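Local coordinates for protein carbohydrate kinase, FGGY (Rhodospirillum rubrum, PDB 3IFR) that probably phosphorylates D-xylulose at the expense of ATP, as a sugar kinase of the FGGY family, at residues Y240-A253 against L431-A445. Residues are numbered along the deposited sequence; the frame is centred on the assembly and turned at random.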
loop_
_atom_site.group_PDB
_atom_site.type_symbol
_atom_site.label_atom_id
_atom_site.label_comp_id
_atom_site.label_asym_id
_atom_site.label_seq_id
_atom_site.Cartn_x
_atom_site.Cartn_y
_atom_site.Cartn_z
ATOM N N TYR A 240 -5.856 10.529 16.597
ATOM C CA TYR A 240 -6.060 11.115 15.263
ATOM C C TYR A 240 -6.852 10.200 14.345
ATOM O O TYR A 240 -7.155 9.066 14.713
ATOM C CB TYR A 240 -4.702 11.470 14.647
ATOM C CG TYR A 240 -4.167 12.680 15.350
ATOM C CD1 TYR A 240 -3.355 12.560 16.479
ATOM C CD2 TYR A 240 -4.594 13.957 14.970
ATOM C CE1 TYR A 240 -2.912 13.679 17.162
ATOM C CE2 TYR A 240 -4.178 15.073 15.650
ATOM C CZ TYR A 240 -3.343 14.937 16.739
ATOM O OH TYR A 240 -2.943 16.079 17.388
ATOM N N GLY A 241 -7.233 10.718 13.189
ATOM C CA GLY A 241 -7.889 9.912 12.194
ATOM C C GLY A 241 -7.021 8.709 11.854
ATOM O O GLY A 241 -5.795 8.802 11.838
ATOM N N GLY A 242 -7.641 7.567 11.580
ATOM C CA GLY A 242 -6.868 6.441 11.081
ATOM C C GLY A 242 -6.277 6.715 9.705
ATOM O O GLY A 242 -6.841 7.480 8.902
ATOM N N ALA A 243 -5.171 6.059 9.443
ATOM C CA ALA A 243 -4.344 6.321 8.310
ATOM C C ALA A 243 -4.228 5.103 7.461
ATOM O O ALA A 243 -4.010 4.066 7.946
ATOM C CB ALA A 243 -3.018 6.750 8.773
ATOM N N ALA A 244 -4.396 5.242 6.173
ATOM C CA ALA A 244 -4.172 4.141 5.277
ATOM C C ALA A 244 -2.697 3.674 5.220
ATOM O O ALA A 244 -1.869 4.437 4.949
ATOM C CB ALA A 244 -4.677 4.473 3.931
ATOM N N ASP A 245 -2.409 2.416 5.477
ATOM C CA ASP A 245 -1.035 1.970 5.590
ATOM C C ASP A 245 -0.050 2.293 4.484
ATOM O O ASP A 245 1.002 2.746 4.772
ATOM C CB ASP A 245 -0.885 0.528 6.068
ATOM C CG ASP A 245 -1.316 -0.497 5.067
ATOM O OD1 ASP A 245 -1.881 -0.204 4.038
ATOM O OD2 ASP A 245 -1.073 -1.624 5.318
ATOM N N HIS A 246 -0.387 2.060 3.226
ATOM C CA HIS A 246 0.545 2.351 2.179
ATOM C C HIS A 246 0.818 3.845 1.987
ATOM O O HIS A 246 1.897 4.205 1.679
ATOM C CB HIS A 246 0.212 1.599 0.874
ATOM C CG HIS A 246 -1.051 2.036 0.224
ATOM N ND1 HIS A 246 -2.273 1.883 0.816
ATOM C CD2 HIS A 246 -1.288 2.615 -0.966
ATOM C CE1 HIS A 246 -3.203 2.355 0.026
ATOM N NE2 HIS A 246 -2.633 2.801 -1.063
ATOM N N ILE A 247 -0.166 4.684 2.218
ATOM C CA ILE A 247 -0.015 6.120 2.207
ATOM C C ILE A 247 0.877 6.628 3.367
ATOM O O ILE A 247 1.705 7.510 3.164
ATOM C CB ILE A 247 -1.391 6.865 2.235
ATOM C CG1 ILE A 247 -2.389 6.178 1.297
ATOM C CG2 ILE A 247 -1.184 8.343 1.825
ATOM C CD1 ILE A 247 -1.879 6.142 -0.136
ATOM N N ALA A 248 0.715 6.069 4.564
ATOM C CA ALA A 248 1.558 6.466 5.683
ATOM C C ALA A 248 2.983 6.045 5.370
ATOM O O ALA A 248 3.933 6.768 5.692
ATOM C CB ALA A 248 1.087 5.860 6.987
ATOM N N SER A 249 3.135 4.903 4.706
ATOM C CA SER A 249 4.459 4.507 4.236
ATOM C C SER A 249 5.004 5.519 3.237
ATOM O O SER A 249 6.179 5.870 3.292
ATOM C CB SER A 249 4.464 3.114 3.617
ATOM O OG SER A 249 4.949 2.183 4.551
ATOM N N ALA A 250 4.166 6.007 2.325
ATOM C CA ALA A 250 4.667 7.002 1.368
ATOM C C ALA A 250 5.158 8.252 2.125
ATOM O O ALA A 250 6.277 8.693 1.954
ATOM C CB ALA A 250 3.626 7.355 0.338
ATOM N N LEU A 251 4.320 8.800 2.978
ATOM C CA LEU A 251 4.709 9.906 3.862
ATOM C C LEU A 251 6.054 9.689 4.556
ATOM O O LEU A 251 6.915 10.525 4.522
ATOM C CB LEU A 251 3.639 10.072 4.938
ATOM C CG LEU A 251 3.910 11.257 5.851
ATOM C CD1 LEU A 251 4.043 12.521 5.003
ATOM C CD2 LEU A 251 2.811 11.377 6.923
ATOM N N ALA A 252 6.228 8.553 5.198
ATOM C CA ALA A 252 7.487 8.254 5.900
ATOM C C ALA A 252 8.643 8.235 4.953
ATOM O O ALA A 252 9.774 8.555 5.334
ATOM C CB ALA A 252 7.390 6.897 6.661
ATOM N N ALA A 253 8.401 7.841 3.717
ATOM C CA ALA A 253 9.485 7.876 2.746
ATOM C C ALA A 253 9.729 9.304 2.231
ATOM O O ALA A 253 10.598 9.531 1.406
ATOM C CB ALA A 253 9.256 6.881 1.596
ATOM N N LEU A 431 16.228 4.953 -0.012
ATOM C CA LEU A 431 16.019 5.102 1.422
ATOM C C LEU A 431 15.595 3.767 2.026
ATOM O O LEU A 431 15.134 2.854 1.332
ATOM C CB LEU A 431 14.953 6.149 1.705
ATOM C CG LEU A 431 13.582 5.702 1.211
ATOM C CD1 LEU A 431 12.669 5.428 2.391
ATOM C CD2 LEU A 431 12.963 6.766 0.314
ATOM N N ALA A 432 15.786 3.639 3.323
ATOM C CA ALA A 432 15.298 2.456 4.018
ATOM C C ALA A 432 14.230 2.888 5.002
ATOM O O ALA A 432 14.388 3.879 5.723
ATOM C CB ALA A 432 16.435 1.751 4.738
ATOM N N ASN A 433 13.143 2.149 5.061
ATOM C CA ASN A 433 12.052 2.525 5.940
ATOM C C ASN A 433 11.562 1.253 6.550
ATOM O O ASN A 433 10.507 0.770 6.181
ATOM C CB ASN A 433 10.957 3.128 5.089
ATOM C CG ASN A 433 9.851 3.765 5.898
ATOM O OD1 ASN A 433 8.963 4.408 5.289
ATOM N ND2 ASN A 433 9.872 3.602 7.263
ATOM N N PRO A 434 12.354 0.678 7.459
ATOM C CA PRO A 434 12.113 -0.690 7.922
ATOM C C PRO A 434 10.886 -0.760 8.848
ATOM O O PRO A 434 10.003 -1.595 8.648
ATOM C CB PRO A 434 13.388 -1.040 8.698
ATOM C CG PRO A 434 14.219 0.197 8.734
ATOM C CD PRO A 434 13.396 1.351 8.248
ATOM N N LEU A 435 10.829 0.129 9.831
ATOM C CA LEU A 435 9.737 0.144 10.786
ATOM C C LEU A 435 8.425 0.298 10.065
ATOM O O LEU A 435 7.395 -0.071 10.606
ATOM C CB LEU A 435 9.891 1.314 11.743
ATOM C CG LEU A 435 10.846 1.040 12.893
ATOM C CD1 LEU A 435 12.082 0.353 12.363
ATOM C CD2 LEU A 435 11.209 2.344 13.625
ATOM N N GLY A 436 8.448 0.891 8.868
ATOM C CA GLY A 436 7.266 0.951 8.018
ATOM C C GLY A 436 6.234 2.080 8.165
ATOM O O GLY A 436 6.572 3.286 8.294
ATOM N N SER A 437 4.959 1.665 8.096
ATOM C CA SER A 437 3.808 2.555 8.112
ATOM C C SER A 437 3.611 3.221 9.466
ATOM O O SER A 437 2.996 4.305 9.560
ATOM C CB SER A 437 2.534 1.767 7.784
ATOM O OG SER A 437 2.657 0.959 6.629
ATOM N N ALA A 438 4.108 2.581 10.519
ATOM C CA ALA A 438 3.861 3.100 11.871
ATOM C C ALA A 438 4.437 4.470 11.960
ATOM O O ALA A 438 3.882 5.334 12.636
ATOM C CB ALA A 438 4.463 2.226 12.939
ATOM N N VAL A 439 5.555 4.662 11.259
ATOM C CA VAL A 439 6.210 5.966 11.184
ATOM C C VAL A 439 5.376 7.061 10.504
ATOM O O VAL A 439 5.352 8.224 10.966
ATOM C CB VAL A 439 7.574 5.905 10.451
ATOM C CG1 VAL A 439 8.067 7.324 10.237
ATOM C CG2 VAL A 439 8.581 5.053 11.221
ATOM N N GLY A 440 4.750 6.716 9.372
ATOM C CA GLY A 440 3.859 7.643 8.696
ATOM C C GLY A 440 2.788 8.010 9.708
ATOM O O GLY A 440 2.305 9.145 9.762
ATOM N N ALA A 441 2.405 7.046 10.536
ATOM C CA ALA A 441 1.339 7.307 11.523
ATOM C C ALA A 441 1.768 8.174 12.715
ATOM O O ALA A 441 1.055 9.105 13.067
ATOM C CB ALA A 441 0.637 5.998 11.985
ATOM N N ALA A 442 2.925 7.902 13.320
ATOM C CA ALA A 442 3.427 8.803 14.356
ATOM C C ALA A 442 3.446 10.230 13.802
ATOM O O ALA A 442 3.103 11.175 14.505
ATOM C CB ALA A 442 4.800 8.415 14.795
ATOM N N TRP A 443 3.837 10.375 12.534
ATOM C CA TRP A 443 3.994 11.707 11.972
ATOM C C TRP A 443 2.693 12.487 11.930
ATOM O O TRP A 443 2.684 13.712 12.062
ATOM C CB TRP A 443 4.669 11.683 10.590
ATOM C CG TRP A 443 5.469 12.904 10.412
ATOM C CD1 TRP A 443 5.235 13.956 9.540
ATOM C CD2 TRP A 443 6.605 13.279 11.191
ATOM N NE1 TRP A 443 6.187 14.947 9.722
ATOM C CE2 TRP A 443 7.037 14.553 10.726
ATOM C CE3 TRP A 443 7.312 12.662 12.226
ATOM C CZ2 TRP A 443 8.143 15.192 11.263
ATOM C CZ3 TRP A 443 8.409 13.304 12.758
ATOM C CH2 TRP A 443 8.820 14.556 12.267
ATOM N N VAL A 444 1.587 11.799 11.738
ATOM C CA VAL A 444 0.328 12.494 11.696
ATOM C C VAL A 444 0.037 13.137 13.034
ATOM O O VAL A 444 -0.509 14.250 13.118
ATOM C CB VAL A 444 -0.811 11.571 11.320
ATOM C CG1 VAL A 444 -2.107 12.248 11.563
ATOM C CG2 VAL A 444 -0.673 11.120 9.878
ATOM N N ALA A 445 0.390 12.436 14.090
ATOM C CA ALA A 445 0.091 12.922 15.413
ATOM C C ALA A 445 1.146 13.947 15.781
ATOM O O ALA A 445 0.905 14.828 16.602
ATOM C CB ALA A 445 0.070 11.782 16.413
#
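Tyr240 on strand 238-244 meets Ala445, and Ala252 on the helix that follows meets Val439; with Ser437, Tyr240 and Ala252 bury more surface in this contact than any other residues. Helices 245-252 and 437-445 cross at 77° with axes 6.9 Å apart. The pair joins the two halves of an FGGY kinase, built on the actin-like ATPase fold: the first helix follows strand 238-244 of the N-terminal sheet, the second follows strand 428-432 of the C-terminal sheet yet packs on strands 8-14 and 18-25 of the N-terminal one. In actin-like proteins such crossed helices lie between the two domains, as here.

Small residues permit the close approach. At the crossing Gly440 CA is 3.1 Å from Ala248 O in a CA-H...O contact; with no side chain on Gly440, the two backbones come close enough for it. One turn further on, the Ala252 methyl fits between Val439 CG1, at 3.7 Å, and Asn433 OD1. Leu251 CD2 reaches the Trp443 CB at 4.1 Å, the two side chains crossing at about a right angle.

At the start of helix 437-445 and in the first turns of 245-252 the contact turns polar. Ser437, whose hydroxyl lies beside its own backbone N (chi1 -49°), holds OG 3.1 Å from Asp245 O and 3.3 Å from Ser249 OG, the latter a weak hydrogen bond; serine is short enough to offer a polar atom in this tight space. Ser437 and Ala438 also touch Asp13 of strand 8-14.

At the far end the Tyr240 ring, large and flat, lies against Val444 and Ala445, where the helix continues. Val444 O lies over one ring face, while the Ala445 methyl approaches obliquely, its CB 3.5 Å from Tyr240 CD1.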